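Local coordinates for putative uncharacterized protein lp_3323 (Lactobacillus plantarum, PDB 3DC7) that is of unknown function but probably hydrolyses ester bonds, as a member of the GDSL-like lipase/acylhydrolase family of the SGNH hydrolase clan, at residues A[102-107]-A[170-175]; A[137-142]-A[148-153]; A[186-191]-A[196-201]. All blocks are in the same frame, centred on the assembly; numbering follows the deposited sequence.

In the fold
All three contacts lie in one GDSL-like lipase/acylhydrolase chain, built round a parallel sheet. Contact 2 lies along the chain between the segments of contact 1, and contact 3 follows both. Contact 1, at the C-terminal end of helix 159-173, lies about 30 Å from contact 3 between centres, across the chain's centre, and about 23 Å from contact 2. Contacts 2 and 3 are neighbours, centres about 10 Å apart: G141 N meets T201 O at 2.8 Å and H139 O meets F188 N at 2.9 Å. This joins the loop after strand 132-136 to those around helix 191-197. Contacts 1 and 3 both lie at subunit interfaces, Y173 of one chain packing on I190 of another.

Contact 1: residues A[102-107]-A[170-175]; sequences GQYGDC and TADYGV
Y104 reaches across to D172 with the far end of its side chain, and this single pair makes the whole contact. The backbones stay well apart, 10.8 Å between Y104 CA and D172 CA. From CB outwards, CG lies anti to the backbone N (chi1 179°), which extends the ring away from its own loop. CB, CG and the near ring carbons meet no atom of 170-175; the side chain touches Q168 and M169 of helix 159-173, and R158 of a second subunit packs against the tyrosine. Contact begins at CE2, 3.0 Å from D172 OD2, continues at CZ, 3.1 Å from it, and ends at OH, which donates a hydrogen bond to the same oxygen. The 2.4 Å between Y104 OH and D172 OD2 is very short and doubtful, as are the CE2 and CZ distances to the same atom. OD2 approaches in the ring plane, at the edge, while the carboxylate is turned 48° from that plane. The other oxygen, OD1, is hydrogen-bonded to Y181 OH of the second subunit, so one carboxylate gathers two tyrosine hydroxyls from two chains. Y104 itself is presented by a type II beta turn, closed by D106 N to Q103 O at 3.0 Å. D106 OD2 returns to Q103 N at 2.8 Å, and G105 supplies the turn's positive phi. V175 N bonds to T170 O and G174 N to A171 O, with G174 at positive phi. The contact thus joins a type II turn to a helix C-terminus finished by a Schellman motif, at a subunit interface.

Contact 2: residues A[137-142]-A[148-153]; sequences AIHIGS and FSAVTN
I140 and F148 form the apolar, tightly packed end of this contact between two irregular parts of the loop that follows strand 132-136. I140 CG1 sits between its backbone N and carbonyl carbon (chi1 68°), and from there CD1 reaches the edge of the phenyl ring, 3.7 Å from F148 CD2. V92 and Y95 of helix 92-96 also pack on I140, and F144 meets the F148 ring edge-to-face, so this end is buried. Next to it the backbones close in: A150 CA gives a CA-H...O contact to I140 O at 3.5 Å. The solvent side is looser and polar. There the exposed S142 accepts the amide of A150, A150 N to S142 OG 2.8 Å, in a nearly straight bond (170° at the hydrogen). S149 OG accepts V151 N from its own segment at 3.0 Å, an ST turn. H139 meets A150 at a third, separate point. Its ND1 donates to I140 O at 3.1 Å, the acceptor only 2° out of the imidazole plane, and at the ring's edge CE1 comes to 3.2 Å from A150 O. The ring of Y181 of the same chain also meets the imidazole. An alanine here would remove the ND1 donor and is likely to leave I140 O without that bond and Y181 without the ring it meets. Chemically, then, one conventional hydrogen bond, S142 OG with A150 N, crosses between the two parts of the loop, and the remainder is apolar and CA-H...O contact; the histidine probably helps to orient I140 O, the oxygen that A150 CA approaches.

Contact 3: residues A[186-191]-A[196-201]; sequences MTFAIP and IYSVDT
A methyl group set almost squarely over an aromatic ring is the striking feature here: CE of M186, a selenomethionine, stands 3.6 Å from the centroid of the Y197 ring and only 9° off its normal. Its SE, 4.0 Å from the same centroid, makes this a Met-aromatic contact as well. The chain of M186 bends at chi3 (47°), which folds CE back over the ring after SE has passed Y197 CB and CG. The opposite face of Y197 is covered by I196 CG2, so the tyrosine is sandwiched between two methyl groups; V211 of helix 206-223 also touches Y197. F188 makes the second half of the contact. S198 CB lies over its ring centre, 3.5 Å from the centroid of F188 and 4° off the normal, a CH-pi contact. At right angles to Y197, the F188 side chain touches Y197 CB with CE1, and F188 CB approaches T201 O to 3.4 Å. These contacts set the loop before helix 191-197 against the helix's last residue and those that follow. Beyond the helix, S198 OG is bonded to A194 O and accepts T201 N at 3.0 Å, an ST motif. D200 and H203 fit the DxxH sequence of SGNH hydrolases, which in relatives carries the Asp and His of the catalytic triad; D200 OD1 accepts L202 N and H203 N, consistent with a fixed turn there. T201 has positive phi, and its OG1, also bonded to D143 N, donates to D200 O at 2.6 Å, in the carbonyl plane and on a lone pair.

Contact 1: residues A[102-107]-A[170-175]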
# COMPACT_ATOMS: atom_id res chain seq x y z
N GLY A 102 -11.25 3.97 -21.38
CA GLY A 102 -11.80 5.25 -21.05
C GLY A 102 -10.82 6.05 -20.23
O GLY A 102 -9.62 5.79 -20.24
N GLN A 103 -11.34 7.02 -19.49
CA GLN A 103 -10.55 8.03 -18.82
C GLN A 103 -11.17 8.30 -17.45
O GLN A 103 -12.39 8.21 -17.27
CB GLN A 103 -10.57 9.30 -19.69
CG GLN A 103 -9.54 10.34 -19.35
CD GLN A 103 -9.36 11.38 -20.45
OE1 GLN A 103 -9.50 11.09 -21.65
NE2 GLN A 103 -9.04 12.61 -20.04
N TYR A 104 -10.32 8.60 -16.47
CA TYR A 104 -10.78 8.94 -15.13
C TYR A 104 -11.79 10.10 -15.22
O TYR A 104 -11.51 11.14 -15.81
CB TYR A 104 -9.57 9.29 -14.26
CG TYR A 104 -9.91 9.69 -12.85
CD1 TYR A 104 -9.84 11.03 -12.45
CD2 TYR A 104 -10.27 8.74 -11.91
CE1 TYR A 104 -10.14 11.41 -11.14
CE2 TYR A 104 -10.58 9.10 -10.60
CZ TYR A 104 -10.51 10.44 -10.22
OH TYR A 104 -10.81 10.82 -8.93
N GLY A 105 -12.98 9.89 -14.67
CA GLY A 105 -14.05 10.88 -14.81
C GLY A 105 -15.20 10.43 -15.69
O GLY A 105 -16.28 11.03 -15.65
N ASP A 106 -14.99 9.38 -16.49
CA ASP A 106 -16.10 8.79 -17.26
C ASP A 106 -17.11 8.19 -16.30
O ASP A 106 -16.73 7.64 -15.26
CB ASP A 106 -15.60 7.70 -18.22
CG ASP A 106 -14.79 8.26 -19.37
OD1 ASP A 106 -14.88 9.47 -19.65
OD2 ASP A 106 -14.06 7.46 -20.00
N CYS A 107 -18.39 8.29 -16.64
CA CYS A 107 -19.43 7.81 -15.73
C CYS A 107 -20.48 6.89 -16.36
O CYS A 107 -21.56 6.68 -15.78
CB CYS A 107 -20.08 8.97 -14.97
SG CYS A 107 -20.56 10.34 -15.97
N THR A 170 -11.35 2.78 -6.92
CA THR A 170 -11.69 2.27 -5.58
C THR A 170 -11.37 3.28 -4.49
O THR A 170 -12.12 3.41 -3.52
CB THR A 170 -11.06 0.91 -5.24
OG1 THR A 170 -9.65 0.97 -5.42
CG2 THR A 170 -11.63 -0.16 -6.12
N ALA A 171 -10.26 4.00 -4.67
CA ALA A 171 -9.81 5.04 -3.76
C ALA A 171 -10.87 6.11 -3.53
O ALA A 171 -11.13 6.49 -2.39
CB ALA A 171 -8.52 5.68 -4.25
N ASP A 172 -11.49 6.57 -4.61
CA ASP A 172 -12.53 7.60 -4.54
C ASP A 172 -13.80 7.20 -3.78
O ASP A 172 -14.60 8.06 -3.40
CB ASP A 172 -12.89 8.05 -5.94
CG ASP A 172 -11.82 8.90 -6.58
OD1 ASP A 172 -10.99 9.51 -5.85
OD2 ASP A 172 -11.81 8.96 -7.82
N TYR A 173 -13.98 5.91 -3.54
CA TYR A 173 -15.17 5.43 -2.85
C TYR A 173 -14.82 4.82 -1.52
O TYR A 173 -15.70 4.37 -0.79
CB TYR A 173 -15.93 4.45 -3.74
CG TYR A 173 -16.59 5.16 -4.90
CD1 TYR A 173 -15.86 5.48 -6.06
CD2 TYR A 173 -17.92 5.54 -4.82
CE1 TYR A 173 -16.46 6.15 -7.12
CE2 TYR A 173 -18.53 6.21 -5.87
CZ TYR A 173 -17.79 6.51 -7.01
OH TYR A 173 -18.40 7.17 -8.04
N GLY A 174 -13.53 4.83 -1.19
CA GLY A 174 -13.03 4.32 0.07
C GLY A 174 -12.96 2.81 0.16
O GLY A 174 -12.80 2.26 1.25
N VAL A 175 -13.07 2.14 -0.99
CA VAL A 175 -13.11 0.69 -1.02
C VAL A 175 -11.72 0.08 -1.07
O VAL A 175 -11.00 0.28 -2.04
CB VAL A 175 -13.94 0.17 -2.25
CG1 VAL A 175 -13.89 -1.36 -2.30
CG2 VAL A 175 -15.35 0.66 -2.17

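Contact 2: residues A[137-142]-A[148-153]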
# COMPACT_ATOMS: atom_id res chain seq x y z
N ALA A 137 -6.80 -9.14 -10.74
CA ALA A 137 -6.15 -10.40 -11.09
C ALA A 137 -4.64 -10.36 -11.24
O ALA A 137 -4.04 -9.32 -11.48
CB ALA A 137 -6.76 -10.97 -12.36
N ILE A 138 -4.04 -11.54 -11.10
CA ILE A 138 -2.65 -11.83 -11.44
C ILE A 138 -2.32 -11.42 -12.89
O ILE A 138 -3.19 -11.49 -13.78
CB ILE A 138 -2.37 -13.34 -11.21
CG1 ILE A 138 -2.59 -13.67 -9.72
CG2 ILE A 138 -0.95 -13.75 -11.66
CD1 ILE A 138 -3.12 -15.04 -9.48
N HIS A 139 -1.09 -10.95 -13.10
CA HIS A 139 -0.52 -10.70 -14.42
C HIS A 139 -0.67 -11.97 -15.25
O HIS A 139 -0.18 -13.03 -14.85
CB HIS A 139 0.96 -10.31 -14.31
CG HIS A 139 1.51 -9.62 -15.53
ND1 HIS A 139 1.36 -10.11 -16.81
CD2 HIS A 139 2.24 -8.48 -15.66
CE1 HIS A 139 1.94 -9.30 -17.68
NE2 HIS A 139 2.49 -8.30 -17.00
N ILE A 140 -1.36 -11.88 -16.38
CA ILE A 140 -1.62 -13.07 -17.19
C ILE A 140 -0.52 -13.29 -18.23
O ILE A 140 0.26 -12.39 -18.52
CB ILE A 140 -3.01 -13.02 -17.89
CG1 ILE A 140 -3.04 -11.93 -18.96
CG2 ILE A 140 -4.13 -12.87 -16.85
CD1 ILE A 140 -4.30 -11.88 -19.77
N GLY A 141 -0.47 -14.51 -18.77
CA GLY A 141 0.47 -14.85 -19.84
C GLY A 141 -0.16 -14.67 -21.20
O GLY A 141 -1.17 -13.97 -21.33
N SER A 142 0.42 -15.31 -22.22
CA SER A 142 0.04 -15.09 -23.61
C SER A 142 -0.54 -16.33 -24.31
O SER A 142 -0.69 -16.33 -25.53
CB SER A 142 1.24 -14.58 -24.40
OG SER A 142 1.42 -13.19 -24.19
N PHE A 148 -5.78 -11.95 -24.97
CA PHE A 148 -5.24 -12.24 -23.66
C PHE A 148 -3.73 -12.38 -23.74
O PHE A 148 -3.21 -13.46 -24.00
CB PHE A 148 -5.88 -13.50 -23.08
CG PHE A 148 -7.28 -13.30 -22.58
CD1 PHE A 148 -8.37 -13.50 -23.43
CD2 PHE A 148 -7.52 -12.92 -21.26
CE1 PHE A 148 -9.67 -13.32 -22.96
CE2 PHE A 148 -8.81 -12.74 -20.79
CZ PHE A 148 -9.90 -12.94 -21.65
N SER A 149 -3.02 -11.28 -23.54
CA SER A 149 -1.58 -11.23 -23.81
C SER A 149 -0.80 -10.76 -22.58
O SER A 149 -1.32 -10.03 -21.72
CB SER A 149 -1.33 -10.33 -25.04
OG SER A 149 0.02 -9.92 -25.19
N ALA A 150 0.46 -11.17 -22.49
CA ALA A 150 1.34 -10.72 -21.43
C ALA A 150 1.80 -9.27 -21.67
O ALA A 150 2.37 -8.64 -20.78
CB ALA A 150 2.53 -11.66 -21.29
N VAL A 151 1.53 -8.75 -22.86
CA VAL A 151 2.06 -7.46 -23.32
C VAL A 151 0.98 -6.36 -23.41
O VAL A 151 0.90 -5.50 -22.52
CB VAL A 151 2.83 -7.61 -24.68
CG1 VAL A 151 3.46 -6.30 -25.11
CG2 VAL A 151 3.90 -8.70 -24.60
N THR A 152 0.16 -6.40 -24.47
CA THR A 152 -0.93 -5.45 -24.69
C THR A 152 -2.16 -6.20 -25.25
O THR A 152 -2.02 -7.28 -25.81
CB THR A 152 -0.53 -4.32 -25.70
OG1 THR A 152 0.22 -4.89 -26.78
CG2 THR A 152 0.33 -3.24 -25.03
N ASN A 153 -3.36 -5.64 -25.06
CA ASN A 153 -4.58 -6.21 -25.66
C ASN A 153 -4.83 -5.62 -27.05
O ASN A 153 -4.02 -4.86 -27.54
CB ASN A 153 -5.79 -6.02 -24.73
CG ASN A 153 -6.21 -4.55 -24.58
OD1 ASN A 153 -5.71 -3.66 -25.28
ND2 ASN A 153 -7.13 -4.30 -23.65

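Contact 3: residues A[186-191]-A[196-201]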
# COMPACT_ATOMS: atom_id res chain seq x y z
N MSE A 186 3.40 -14.18 -7.76
CA MSE A 186 3.55 -14.89 -9.03
C MSE A 186 3.00 -14.09 -10.21
O MSE A 186 2.20 -13.17 -10.03
CB MSE A 186 2.82 -16.24 -8.97
CG MSE A 186 1.30 -16.12 -8.86
SE MSE A 186 0.39 -17.70 -8.12
CE MSE A 186 1.56 -18.01 -6.56
N THR A 187 3.46 -14.44 -11.40
CA THR A 187 2.91 -13.92 -12.65
C THR A 187 2.78 -15.07 -13.64
O THR A 187 3.70 -15.89 -13.77
CB THR A 187 3.78 -12.76 -13.23
OG1 THR A 187 3.41 -12.49 -14.58
CG2 THR A 187 5.28 -13.09 -13.18
N PHE A 188 1.64 -15.16 -14.33
CA PHE A 188 1.46 -16.21 -15.35
C PHE A 188 2.21 -15.94 -16.66
O PHE A 188 2.29 -16.81 -17.53
CB PHE A 188 -0.03 -16.48 -15.62
CG PHE A 188 -0.80 -16.96 -14.40
CD1 PHE A 188 -0.13 -17.52 -13.31
CD2 PHE A 188 -2.18 -16.86 -14.35
CE1 PHE A 188 -0.84 -17.96 -12.19
CE2 PHE A 188 -2.89 -17.31 -13.24
CZ PHE A 188 -2.21 -17.85 -12.15
N ALA A 189 2.80 -14.75 -16.77
CA ALA A 189 3.69 -14.41 -17.89
C ALA A 189 5.06 -15.12 -17.81
O ALA A 189 5.86 -15.04 -18.74
CB ALA A 189 3.89 -12.92 -17.96
N ILE A 190 5.33 -15.79 -16.69
CA ILE A 190 6.51 -16.65 -16.58
C ILE A 190 6.04 -18.10 -16.59
O ILE A 190 5.24 -18.50 -15.73
CB ILE A 190 7.39 -16.32 -15.33
CG1 ILE A 190 8.31 -15.16 -15.64
CG2 ILE A 190 8.27 -17.47 -14.95
CD1 ILE A 190 7.93 -13.92 -14.98
N PRO A 191 6.48 -18.87 -17.61
CA PRO A 191 6.10 -20.27 -17.83
C PRO A 191 6.25 -21.16 -16.60
O PRO A 191 5.32 -21.91 -16.28
CB PRO A 191 7.05 -20.72 -18.95
CG PRO A 191 7.27 -19.46 -19.74
CD PRO A 191 7.38 -18.38 -18.67
N ILE A 196 2.81 -24.12 -12.81
CA ILE A 196 2.53 -24.60 -11.45
C ILE A 196 1.19 -24.11 -10.92
O ILE A 196 0.48 -24.85 -10.23
CB ILE A 196 3.68 -24.21 -10.47
CG1 ILE A 196 4.95 -24.97 -10.85
CG2 ILE A 196 3.30 -24.52 -9.02
CD1 ILE A 196 6.14 -24.71 -9.91
N TYR A 197 0.84 -22.86 -11.24
CA TYR A 197 -0.30 -22.18 -10.61
C TYR A 197 -1.49 -21.85 -11.50
O TYR A 197 -2.52 -21.40 -11.01
CB TYR A 197 0.18 -20.88 -9.94
CG TYR A 197 1.14 -21.12 -8.82
CD1 TYR A 197 0.73 -21.78 -7.66
CD2 TYR A 197 2.47 -20.68 -8.90
CE1 TYR A 197 1.62 -22.00 -6.60
CE2 TYR A 197 3.35 -20.89 -7.86
CZ TYR A 197 2.92 -21.55 -6.71
OH TYR A 197 3.79 -21.78 -5.67
N SER A 198 -1.34 -22.07 -12.80
CA SER A 198 -2.39 -21.75 -13.74
C SER A 198 -2.73 -22.94 -14.61
O SER A 198 -1.90 -23.83 -14.80
CB SER A 198 -2.00 -20.57 -14.64
OG SER A 198 -1.26 -21.02 -15.75
N VAL A 199 -3.94 -22.93 -15.14
CA VAL A 199 -4.37 -23.92 -16.12
C VAL A 199 -3.79 -23.60 -17.52
O VAL A 199 -3.38 -24.50 -18.25
CB VAL A 199 -5.93 -24.05 -16.17
CG1 VAL A 199 -6.39 -25.07 -17.22
CG2 VAL A 199 -6.49 -24.44 -14.81
N ASP A 200 -3.71 -22.31 -17.86
CA ASP A 200 -3.59 -21.89 -19.26
C ASP A 200 -2.99 -20.48 -19.40
O ASP A 200 -3.18 -19.82 -20.44
CB ASP A 200 -4.99 -21.89 -19.89
CG ASP A 200 -5.99 -21.09 -19.06
OD1 ASP A 200 -5.55 -20.26 -18.22
OD2 ASP A 200 -7.21 -21.29 -19.23
N THR A 201 -2.28 -20.04 -18.36
CA THR A 201 -1.72 -18.68 -18.23
C THR A 201 -2.75 -17.58 -17.97
O THR A 201 -2.40 -16.40 -18.00
CB THR A 201 -0.77 -18.23 -19.39
OG1 THR A 201 -1.53 -17.75 -20.51
CG2 THR A 201 0.19 -19.36 -19.81